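Local coordinates for protein FimX (Pseudomonas aeruginosa PAO1, PDB 3HV9) that is an EAL-domain protein whose modelled part folds as an alpha/beta barrel of the EAL family, at residues Tyr48-Arg53 / Leu104-Ser109. Numbering follows the deposited sequence.
Sequences YEVLLR and LFVHLS
A chi1 of -176° turns E49 CG away from the main-chain N, and with the chain running on extended, E49 stands its carboxylate up off the sheet, on the F105 side; the H107 ring, set with CG beside its own backbone N (chi1 -57°), reaches across from the next strand to meet it. The two side chains cross at about a right angle, and H107 NE2 donates to E49 OE2 over 2.5 Å. The bond is bent, 151° at the hydrogen; it uses the anti side of the carboxylate and lies near the imidazole plane. One face of that ring receives V50 O, offset toward the rim, while a methyl of L51, CD2, lies 3.9 Å from H107 CE1.

Strands 46-54 and 102-107 pair in parallel through Y48/L104 and E49/F105: F105 N reaches Y48 O at 2.8 Å, and V50 N reaches F105 O at 2.9 Å. Beyond these pairs a water takes over, accepting from H107 N and donating to V50 O. On the sheet face turned to helix 77-97, V50 CG1 packs 3.8 Å from V106 CG2, with V84 and S88 of that helix beside them.

E49-V50-L51 probably occupies the position of the family's EAL signature, and H107 lies toward the C-terminal end of its strand, where sites in such barrels are found. E49 OE1 meets K190 in a salt bridge and Q245 in a hydrogen bond, while OE2 is also hydrogen-bonded to Q139 and to a glycerol hydroxyl. The glycerol, probably from the crystallisation liquor, lies against the pair, consistent with a polar pocket here. Several partners thus hold both oxygens of the buried carboxylate and limit its rotation.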
# COMPACT_ATOMS: atom_id res chain seq x y z
N TYR A 48 3.54 -6.22 -6.04
CA TYR A 48 4.31 -5.06 -5.64
C TYR A 48 3.47 -4.11 -4.81
O TYR A 48 2.29 -3.90 -5.10
CB TYR A 48 4.73 -4.26 -6.85
CG TYR A 48 5.79 -4.87 -7.73
CD1 TYR A 48 7.13 -4.56 -7.53
CD2 TYR A 48 5.45 -5.71 -8.79
CE1 TYR A 48 8.12 -5.08 -8.37
CE2 TYR A 48 6.43 -6.23 -9.64
CZ TYR A 48 7.77 -5.91 -9.41
OH TYR A 48 8.76 -6.40 -10.21
N GLU A 49 4.09 -3.52 -3.79
CA GLU A 49 3.48 -2.42 -3.05
C GLU A 49 3.93 -1.14 -3.73
O GLU A 49 5.11 -1.01 -4.07
CB GLU A 49 3.93 -2.41 -1.59
CG GLU A 49 3.24 -1.32 -0.75
CD GLU A 49 3.82 -1.23 0.65
OE1 GLU A 49 4.81 -1.94 0.93
OE2 GLU A 49 3.28 -0.45 1.47
N VAL A 50 3.01 -0.21 -3.95
CA VAL A 50 3.41 1.08 -4.50
C VAL A 50 3.65 2.14 -3.42
O VAL A 50 2.96 2.20 -2.40
CB VAL A 50 2.57 1.54 -5.74
CG1 VAL A 50 1.41 0.63 -5.98
CG2 VAL A 50 2.19 3.02 -5.66
N LEU A 51 4.70 2.91 -3.65
CA LEU A 51 5.17 3.89 -2.67
C LEU A 51 5.29 5.23 -3.38
O LEU A 51 5.64 5.30 -4.56
CB LEU A 51 6.52 3.45 -2.11
CG LEU A 51 6.55 2.13 -1.32
CD1 LEU A 51 7.96 1.80 -0.87
CD2 LEU A 51 5.63 2.15 -0.10
N LEU A 52 4.95 6.30 -2.69
CA LEU A 52 4.88 7.58 -3.34
C LEU A 52 6.06 8.44 -2.93
O LEU A 52 6.41 8.50 -1.75
CB LEU A 52 3.56 8.27 -2.99
CG LEU A 52 3.37 9.65 -3.62
CD1 LEU A 52 3.17 9.54 -5.11
CD2 LEU A 52 2.23 10.37 -2.98
N ARG A 53 6.68 9.09 -3.90
CA ARG A 53 7.67 10.12 -3.64
C ARG A 53 7.31 11.40 -4.40
O ARG A 53 6.68 11.35 -5.46
CB ARG A 53 9.07 9.66 -4.05
CG ARG A 53 9.53 8.36 -3.33
CD ARG A 53 9.78 8.56 -1.81
NE ARG A 53 10.34 7.36 -1.18
CZ ARG A 53 9.63 6.47 -0.49
NH1 ARG A 53 8.32 6.66 -0.32
NH2 ARG A 53 10.21 5.40 0.04
N LEU A 104 -0.91 -4.87 -7.65
CA LEU A 104 -0.37 -3.76 -6.89
C LEU A 104 -1.14 -3.49 -5.62
O LEU A 104 -2.36 -3.38 -5.64
CB LEU A 104 -0.34 -2.47 -7.72
CG LEU A 104 0.44 -2.49 -9.03
CD1 LEU A 104 0.36 -1.13 -9.72
CD2 LEU A 104 1.89 -2.89 -8.77
N PHE A 105 -0.40 -3.34 -4.52
CA PHE A 105 -0.95 -2.92 -3.25
C PHE A 105 -0.86 -1.39 -3.18
O PHE A 105 0.23 -0.83 -3.28
CB PHE A 105 -0.14 -3.56 -2.10
CG PHE A 105 -0.40 -5.04 -1.93
CD1 PHE A 105 -1.01 -5.53 -0.80
CD2 PHE A 105 -0.04 -5.93 -2.92
CE1 PHE A 105 -1.26 -6.88 -0.64
CE2 PHE A 105 -0.29 -7.29 -2.79
CZ PHE A 105 -0.89 -7.77 -1.64
N VAL A 106 -1.99 -0.73 -3.01
CA VAL A 106 -2.03 0.73 -3.07
C VAL A 106 -2.58 1.26 -1.75
O VAL A 106 -3.58 0.77 -1.23
CB VAL A 106 -2.92 1.22 -4.27
CG1 VAL A 106 -3.02 2.74 -4.31
CG2 VAL A 106 -2.37 0.69 -5.59
N HIS A 107 -1.91 2.27 -1.20
CA HIS A 107 -2.32 2.84 0.07
C HIS A 107 -3.51 3.75 -0.11
O HIS A 107 -3.63 4.47 -1.10
CB HIS A 107 -1.20 3.69 0.68
CG HIS A 107 0.09 2.96 0.89
ND1 HIS A 107 1.18 3.54 1.52
CD2 HIS A 107 0.48 1.71 0.56
CE1 HIS A 107 2.18 2.68 1.56
NE2 HIS A 107 1.78 1.55 0.98
N LEU A 108 -4.38 3.75 0.89
CA LEU A 108 -5.40 4.76 1.01
C LEU A 108 -5.17 5.51 2.29
O LEU A 108 -5.02 4.89 3.34
CB LEU A 108 -6.78 4.11 1.06
CG LEU A 108 -7.19 3.49 -0.27
CD1 LEU A 108 -8.56 2.84 -0.14
CD2 LEU A 108 -7.18 4.57 -1.33
N SER A 109 -5.17 6.83 2.21
CA SER A 109 -5.16 7.67 3.41
C SER A 109 -6.53 7.61 4.12
O SER A 109 -7.50 7.08 3.57
CB SER A 109 -4.85 9.11 3.01
OG SER A 109 -5.89 9.60 2.19
O HOH W 1 0.33 3.41 -2.35